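PDB 7CBD: exoglucanase A from Cellulomonas fimi, which hydrolyses the 1,4-beta-glucosidic linkages of cellulose with inversion of anomeric configuration, releasing cellobiose from the non-reducing chain ends. Local coordinates for residues V52-R56 and I57-T61; A115-A118 and R119-E123; Q164-A167 and P168-Q172. All coordinates share one frame; numbering follows the deposited sequence. Where two conformers were deposited one is given.

Contact 1. Residues V52-R56 and I57-T61; sequences VWMDR and ISAIT
M54 CG stands beside the backbone N and anti to the carbonyl carbon (chi1 -68°), and two further bends in the thioether chain bring SD and CE round to A59 and I60; R56 CG sits between its own backbone N and carbonyl carbon (chi1 44°), and from there an extended chain runs past S58. The segment is the exit from strand 52-54 in the distorted alpha/beta barrel of family 6 glycosidases, where the chain turns at D55 and R56 and enters the short, weakly bonded helix 58-61. Methionine suits this buried corner because its chain can fold: SD rests 3.9 Å from A59 CB and 4.0 Å from I60 CG1, while CE lies 3.4 Å from A59 O. I128 and L69 also pack on M54. Alanine is small enough at 59 for its CB to point back at the turn, 3.3 Å from R56 O. That same carbonyl receives A59 N at 3.0 Å, the donor standing 56° out of the carbonyl plane, as suits a tight four-residue turn from R56 to A59. The aliphatic part of R56 passes S58, CD lying 3.4 Å from OG; the hydroxyl is hydrogen-bonded to N63, and the guanidinium to D65 in a salt bridge. Cutting R56 back to an alanine here would strip the methylenes from beside S58 and would probably leave the D65 carboxylate without its charged mate. On the strand's other side W53 is hydrogen-bonded through NE1 to I364. The carboxylate of D55 approaches the helix start with OD1, 4.1 Å from A59 CB.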
loop_
_atom_site.group_PDB
_atom_site.type_symbol
_atom_site.label_atom_id
_atom_site.label_comp_id
_atom_site.label_asym_id
_atom_site.label_seq_id
_atom_site.Cartn_x
_atom_site.Cartn_y
_atom_site.Cartn_z
ATOM N N VAL A 52 -8.095 -2.298 -6.776
ATOM C CA VAL A 52 -9.040 -3.346 -6.420
ATOM C C VAL A 52 -8.253 -4.523 -5.860
ATOM O O VAL A 52 -7.337 -5.037 -6.515
ATOM C CB VAL A 52 -9.876 -3.765 -7.640
ATOM C CG1 VAL A 52 -10.707 -4.998 -7.310
ATOM C CG2 VAL A 52 -10.752 -2.602 -8.086
ATOM N N TRP A 53 -8.606 -4.953 -4.650
ATOM C CA TRP A 53 -7.874 -6.004 -3.947
ATOM C C TRP A 53 -8.565 -7.345 -4.155
ATOM O O TRP A 53 -9.735 -7.509 -3.793
ATOM C CB TRP A 53 -7.814 -5.711 -2.448
ATOM C CG TRP A 53 -6.901 -4.584 -2.086
ATOM C CD1 TRP A 53 -7.020 -3.269 -2.463
ATOM C CD2 TRP A 53 -5.722 -4.666 -1.273
ATOM N NE1 TRP A 53 -5.986 -2.531 -1.923
ATOM C CE2 TRP A 53 -5.178 -3.365 -1.193
ATOM C CE3 TRP A 53 -5.076 -5.707 -0.601
ATOM C CZ2 TRP A 53 -4.012 -3.088 -0.481
ATOM C CZ3 TRP A 53 -3.923 -5.423 0.110
ATOM C CH2 TRP A 53 -3.406 -4.128 0.168
ATOM N N MET A 54 -7.831 -8.315 -4.703
ATOM C CA MET A 54 -8.279 -9.705 -4.680
ATOM C C MET A 54 -7.724 -10.343 -3.405
ATOM O O MET A 54 -6.754 -11.098 -3.409
ATOM C CB MET A 54 -7.839 -10.432 -5.946
ATOM C CG MET A 54 -8.556 -9.931 -7.204
ATOM S SD MET A 54 -10.324 -10.325 -7.241
ATOM C CE MET A 54 -11.083 -8.707 -7.120
ATOM N N ASP A 55 -8.339 -9.978 -2.276
ATOM C CA ASP A 55 -7.806 -10.356 -0.968
ATOM C C ASP A 55 -8.282 -11.719 -0.486
ATOM O O ASP A 55 -7.933 -12.124 0.627
ATOM C CB ASP A 55 -8.063 -9.272 0.093
ATOM C CG ASP A 55 -9.535 -8.937 0.272
ATOM O OD1 ASP A 55 -10.372 -9.415 -0.514
ATOM O OD2 ASP A 55 -9.858 -8.180 1.217
ATOM N N ARG A 56 -9.055 -12.430 -1.299
ATOM C CA ARG A 56 -9.480 -13.792 -1.020
ATOM C C ARG A 56 -10.050 -14.345 -2.315
ATOM O O ARG A 56 -10.418 -13.588 -3.220
ATOM C CB ARG A 56 -10.523 -13.853 0.104
ATOM C CG ARG A 56 -11.601 -12.805 -0.001
ATOM C CD ARG A 56 -12.590 -12.906 1.159
ATOM N NE ARG A 56 -13.364 -11.684 1.363
ATOM C CZ ARG A 56 -14.513 -11.620 2.033
ATOM N NH1 ARG A 56 -15.129 -10.454 2.169
ATOM N NH2 ARG A 56 -15.047 -12.713 2.565
ATOM N N ILE A 57 -10.139 -15.673 -2.385
ATOM C CA ILE A 57 -10.622 -16.321 -3.603
ATOM C C ILE A 57 -12.030 -15.848 -3.957
ATOM O O ILE A 57 -12.343 -15.618 -5.131
ATOM C CB ILE A 57 -10.531 -17.850 -3.462
ATOM C CG1 ILE A 57 -9.080 -18.294 -3.639
ATOM C CG2 ILE A 57 -11.471 -18.549 -4.453
ATOM C CD1 ILE A 57 -8.783 -19.656 -3.027
ATOM N N SER A 58 -12.885 -15.650 -2.951
ATOM C CA SER A 58 -14.264 -15.259 -3.226
ATOM C C SER A 58 -14.366 -13.882 -3.865
ATOM O O SER A 58 -15.391 -13.582 -4.481
ATOM C CB SER A 58 -15.107 -15.309 -1.955
ATOM O OG SER A 58 -14.764 -14.266 -1.067
ATOM N N ALA A 59 -13.333 -13.044 -3.744
ATOM C CA ALA A 59 -13.363 -11.738 -4.386
ATOM C C ALA A 59 -13.301 -11.834 -5.903
ATOM O O ALA A 59 -13.648 -10.864 -6.590
ATOM C CB ALA A 59 -12.211 -10.871 -3.878
ATOM N N ILE A 60 -12.860 -12.970 -6.447
ATOM C CA ILE A 60 -12.738 -13.087 -7.898
ATOM C C ILE A 60 -14.113 -13.053 -8.552
ATOM O O ILE A 60 -14.348 -12.293 -9.494
ATOM C CB ILE A 60 -11.921 -14.331 -8.293
ATOM C CG1 ILE A 60 -10.513 -14.246 -7.701
ATOM C CG2 ILE A 60 -11.859 -14.463 -9.822
ATOM C CD1 ILE A 60 -9.757 -15.576 -7.714
ATOM N N THR A 61 -15.050 -13.851 -8.046
ATOM C CA THR A 61 -16.412 -13.838 -8.568
ATOM C C THR A 61 -17.298 -12.794 -7.895
ATOM O O THR A 61 -18.235 -12.294 -8.528
ATOM C CB THR A 61 -17.031 -15.232 -8.439
ATOM O OG1 THR A 61 -16.919 -15.672 -7.084
ATOM C CG2 THR A 61 -16.287 -16.203 -9.313
#

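Contact 2. Residues A115-A118 and R119-E123; sequences AGLA and RYKSE
From A115 to S122 the backbone is alpha-helical, each carbonyl taking the N-H four residues on (R119 N 3.1 Å from A115 O, Y120 N 2.9 Å from G116 O, and K121 N 3.0 Å from L117 O), and over 120-123 the helix also widens into a pi-type turn. The main side-chain pairing is L117 with K121, one turn apart. L117 CG is anti to the backbone N (chi1 179°), which carries its branches to the flank where the lysine passes, and K121 lays its fully extended chain across them, CE 3.9 Å from L117 CG. Lysine suits such a border because its long apolar chain can lie on the leucine and still carry a charge at its end on a partly exposed site; K121 also touches Y176. The helix, 114-132, follows strand 87-93 and precedes its parallel neighbour 141-146, so it is the crossover of a beta-alpha-beta unit in the barrel. Its buried flank carries G116, L117 and Y120. G116 adds no side chain there, and Y120, with CG anti to its N (chi1 -178°), sends its ring away from the turn before to reach E147 with OH; L117 CD1 stays 4.4 Å from Y120 CD2, meeting the ring obliquely. L117 itself packs on Y169 and Q172 of helix 161-182. The exposed flank carries small residues, A115, A118 and S122. A118 O accepts S122 N at 3.0 Å, and in one of two deposited conformers S122 OG adds a less certain hydrogen bond to that oxygen from the opposite face of the carbonyl plane, at 3.1 Å.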
loop_
_atom_site.group_PDB
_atom_site.type_symbol
_atom_site.label_atom_id
_atom_site.label_comp_id
_atom_site.label_asym_id
_atom_site.label_seq_id
_atom_site.Cartn_x
_atom_site.Cartn_y
_atom_site.Cartn_z
ATOM N N ALA A 115 -1.026 -28.225 -0.026
ATOM C CA ALA A 115 -2.420 -28.103 -0.441
ATOM C C ALA A 115 -2.811 -26.640 -0.591
ATOM O O ALA A 115 -3.528 -26.272 -1.529
ATOM C CB ALA A 115 -3.330 -28.813 0.558
ATOM N N GLY A 116 -2.343 -25.790 0.326
ATOM C CA GLY A 116 -2.608 -24.368 0.196
ATOM C C GLY A 116 -1.998 -23.781 -1.063
ATOM O O GLY A 116 -2.630 -22.986 -1.765
ATOM N N LEU A 117 -0.766 -24.189 -1.381
ATOM C CA LEU A 117 -0.124 -23.707 -2.601
ATOM C C LEU A 117 -0.851 -24.194 -3.848
ATOM O O LEU A 117 -1.004 -23.440 -4.811
ATOM C CB LEU A 117 1.342 -24.129 -2.632
ATOM C CG LEU A 117 2.124 -23.692 -3.877
ATOM C CD1 LEU A 117 2.277 -22.173 -3.924
ATOM C CD2 LEU A 117 3.485 -24.391 -3.922
ATOM N N ALA A 118 -1.300 -25.450 -3.859
ATOM C CA ALA A 118 -2.029 -25.935 -5.028
ATOM C C ALA A 118 -3.306 -25.128 -5.244
ATOM O O ALA A 118 -3.678 -24.831 -6.386
ATOM C CB ALA A 118 -2.316 -27.431 -4.896
ATOM N N ARG A 119 -3.978 -24.739 -4.158
ATOM C CA ARG A 119 -5.174 -23.911 -4.279
ATOM C C ARG A 119 -4.828 -22.495 -4.724
ATOM O O ARG A 119 -5.561 -21.887 -5.514
ATOM C CB ARG A 119 -5.901 -23.878 -2.937
ATOM C CG ARG A 119 -7.324 -23.375 -2.995
ATOM C CD ARG A 119 -8.122 -23.931 -1.826
ATOM N NE ARG A 119 -7.291 -24.813 -1.007
ATOM C CZ ARG A 119 -7.557 -25.171 0.246
ATOM N NH1 ARG A 119 -8.650 -24.736 0.858
ATOM N NH2 ARG A 119 -6.720 -25.972 0.888
ATOM N N TYR A 120 -3.725 -21.945 -4.215
ATOM C CA TYR A 120 -3.274 -20.634 -4.674
ATOM C C TYR A 120 -3.082 -20.624 -6.186
ATOM O O TYR A 120 -3.521 -19.701 -6.879
ATOM C CB TYR A 120 -1.960 -20.283 -3.987
ATOM C CG TYR A 120 -1.400 -18.922 -4.350
ATOM C CD1 TYR A 120 -1.963 -17.757 -3.830
ATOM C CD2 TYR A 120 -0.284 -18.802 -5.179
ATOM C CE1 TYR A 120 -1.438 -16.512 -4.127
ATOM C CE2 TYR A 120 0.247 -17.551 -5.492
ATOM C CZ TYR A 120 -0.334 -16.414 -4.956
ATOM O OH TYR A 120 0.188 -15.184 -5.251
ATOM N N LYS A 121 -2.446 -21.665 -6.716
ATOM C CA LYS A 121 -2.194 -21.722 -8.148
ATOM C C LYS A 121 -3.487 -21.905 -8.933
ATOM O O LYS A 121 -3.772 -21.142 -9.862
ATOM C CB LYS A 121 -1.215 -22.856 -8.465
ATOM C CG LYS A 121 0.185 -22.662 -7.917
ATOM C CD LYS A 121 1.056 -23.861 -8.238
ATOM C CE LYS A 121 2.484 -23.678 -7.749
ATOM N NZ LYS A 121 3.268 -24.924 -7.970
ATOM N N SER A 122 -4.290 -22.907 -8.571
ATOM C CA SER A 122 -5.393 -23.337 -9.420
ATOM C C SER A 122 -6.679 -22.555 -9.197
ATOM O O SER A 122 -7.452 -22.376 -10.145
ATOM C CB SER A 122 -5.661 -24.833 -9.223
ATOM O OG SER A 122 -6.287 -25.077 -7.977
ATOM N N GLU A 123 -6.936 -22.096 -7.971
ATOM C CA GLU A 123 -8.185 -21.427 -7.637
ATOM C C GLU A 123 -8.037 -19.933 -7.411
ATOM O O GLU A 123 -9.054 -19.237 -7.285
ATOM C CB GLU A 123 -8.823 -22.064 -6.390
ATOM C CG GLU A 123 -9.253 -23.509 -6.572
ATOM C CD GLU A 123 -9.626 -24.190 -5.257
ATOM O OE1 GLU A 123 -10.236 -23.530 -4.384
ATOM O OE2 GLU A 123 -9.293 -25.388 -5.090
#

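Contact 3. Residues Q164-A167 and P168-Q172; sequences QQAA and PYYRQ
A166 and Y170, one turn apart, meet in a CH-pi contact on helix 161-182, an outer helix of the family 6 alpha/beta barrel that is kinked by a proline at 168. The A166 methyl lies over one ring face, offset toward the rim: CB is 3.9 Å from the ring centroid, 26° off the normal. A small residue lets the ring settle this near the backbone, and Y170 OH then reaches G98 O; the side chain lies about 6 Å from that of D149, the predicted proton donor.

The hydrogen bonds show the price of the proline. P168 has no N-H to give Q164 O, and Y169 N turns to A166 O in a weak bond of 2.8 Å at only 120°. The same oxygen receives Y170 N at 2.8 Å, where the four-residue spacing resumes, and R171 N follows on A167 O at 3.1 Å. R171 reaches on to a salt bridge with E214.

Apolar and edge contacts surround the kink. P168 CD lies 3.4 Å from A167 CB, a closeness that the peptide link to proline itself brings about, while P168 CG lies over the rim of one Y169 face. Y169 OH is hydrogen-bonded to D114, and Q165 O stands at the edge of the Y169 ring, near its plane, 3.3 Å from CD2.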
loop_
_atom_site.group_PDB
_atom_site.type_symbol
_atom_site.label_atom_id
_atom_site.label_comp_id
_atom_site.label_asym_id
_atom_site.label_seq_id
_atom_site.Cartn_x
_atom_site.Cartn_y
_atom_site.Cartn_z
ATOM N N GLN A 164 9.075 -19.215 8.712
ATOM C CA GLN A 164 9.832 -20.357 8.211
ATOM C C GLN A 164 8.936 -21.270 7.383
ATOM O O GLN A 164 9.306 -21.697 6.281
ATOM C CB GLN A 164 10.432 -21.127 9.387
ATOM C CG GLN A 164 11.442 -20.324 10.168
ATOM C CD GLN A 164 11.673 -20.881 11.550
ATOM O OE1 GLN A 164 11.412 -22.060 11.807
ATOM N NE2 GLN A 164 12.184 -20.045 12.451
ATOM N N GLN A 165 7.738 -21.563 7.901
ATOM C CA GLN A 165 6.795 -22.427 7.198
ATOM C C GLN A 165 6.356 -21.802 5.883
ATOM O O GLN A 165 6.184 -22.503 4.879
ATOM C CB GLN A 165 5.571 -22.682 8.084
ATOM C CG GLN A 165 5.857 -23.484 9.349
ATOM C CD GLN A 165 4.854 -23.213 10.476
ATOM O OE1 GLN A 165 3.837 -22.536 10.285
ATOM N NE2 GLN A 165 5.150 -23.736 11.662
ATOM N N ALA A 166 6.180 -20.480 5.870
ATOM C CA ALA A 166 5.656 -19.802 4.691
ATOM C C ALA A 166 6.715 -19.610 3.616
ATOM O O ALA A 166 6.370 -19.505 2.435
ATOM C CB ALA A 166 5.062 -18.446 5.084
ATOM N N ALA A 167 7.994 -19.565 4.006
ATOM C CA ALA A 167 9.083 -19.216 3.092
ATOM C C ALA A 167 9.051 -19.946 1.757
ATOM O O ALA A 167 9.078 -19.269 0.715
ATOM C CB ALA A 167 10.444 -19.335 3.796
ATOM N N PRO A 168 9.005 -21.279 1.695
ATOM C CA PRO A 168 8.983 -21.916 0.371
ATOM C C PRO A 168 7.745 -21.561 -0.430
ATOM O O PRO A 168 7.811 -21.478 -1.661
ATOM C CB PRO A 168 9.063 -23.415 0.693
ATOM C CG PRO A 168 8.561 -23.525 2.091
ATOM C CD PRO A 168 9.011 -22.278 2.780
ATOM N N TYR A 169 6.623 -21.306 0.242
ATOM C CA TYR A 169 5.397 -20.971 -0.466
ATOM C C TYR A 169 5.382 -19.532 -0.953
ATOM O O TYR A 169 4.808 -19.256 -2.008
ATOM C CB TYR A 169 4.188 -21.302 0.405
ATOM C CG TYR A 169 4.210 -22.753 0.804
ATOM C CD1 TYR A 169 4.036 -23.746 -0.148
ATOM C CD2 TYR A 169 4.453 -23.134 2.115
ATOM C CE1 TYR A 169 4.075 -25.077 0.195
ATOM C CE2 TYR A 169 4.495 -24.461 2.467
ATOM C CZ TYR A 169 4.306 -25.429 1.503
ATOM O OH TYR A 169 4.349 -26.754 1.850
ATOM N N TYR A 170 6.014 -18.608 -0.225
ATOM C CA TYR A 170 6.160 -17.258 -0.762
ATOM C C TYR A 170 7.024 -17.282 -2.013
ATOM O O TYR A 170 6.686 -16.660 -3.023
ATOM C CB TYR A 170 6.783 -16.318 0.269
ATOM C CG TYR A 170 5.923 -15.905 1.446
ATOM C CD1 TYR A 170 6.401 -14.973 2.353
ATOM C CD2 TYR A 170 4.651 -16.438 1.664
ATOM C CE1 TYR A 170 5.658 -14.580 3.451
ATOM C CE2 TYR A 170 3.880 -16.040 2.769
ATOM C CZ TYR A 170 4.404 -15.119 3.662
ATOM O OH TYR A 170 3.695 -14.719 4.776
ATOM N N ARG A 171 8.141 -18.009 -1.971
ATOM C CA ARG A 171 9.020 -18.057 -3.133
ATOM C C ARG A 171 8.322 -18.711 -4.323
ATOM O O ARG A 171 8.350 -18.187 -5.442
ATOM C CB ARG A 171 10.307 -18.794 -2.778
ATOM C CG ARG A 171 11.260 -17.999 -1.902
ATOM C CD ARG A 171 12.509 -18.825 -1.693
ATOM N NE ARG A 171 13.524 -18.204 -0.849
ATOM C CZ ARG A 171 14.563 -17.519 -1.314
ATOM N NH1 ARG A 171 14.709 -17.324 -2.619
ATOM N NH2 ARG A 171 15.457 -17.024 -0.470
ATOM N N GLN A 172 7.680 -19.859 -4.099
ATOM C CA GLN A 172 7.058 -20.572 -5.211
ATOM C C GLN A 172 5.776 -19.885 -5.665
ATOM O O GLN A 172 5.470 -19.862 -6.864
ATOM C CB GLN A 172 6.811 -22.030 -4.826
ATOM C CG GLN A 172 8.100 -22.789 -4.512
ATOM C CD GLN A 172 7.861 -24.135 -3.865
ATOM O OE1 GLN A 172 6.848 -24.788 -4.118
ATOM N NE2 GLN A 172 8.799 -24.563 -3.023
#

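In the fold
Along the chain the three contacts follow in series within the family 6 catalytic domain: contact 1 where strand 52-54 turns into the short helix 58-61, contact 2 on helix 114-132, contact 3 on helix 161-182. Centres of contacts 1 and 2 are 14 Å apart, those of 2 and 3 13 Å, and those of 1 and 3 21 Å, so helix 114-132 stands between the other two. It receives I57 and I60 at R119 and E123, and meets Y169 and Q172 through L117. Side chains of contacts 1 and 3 approach the predicted catalytic residues: that of W53 lies about 8 Å from those of D149 and D371, and Y170 is near D149.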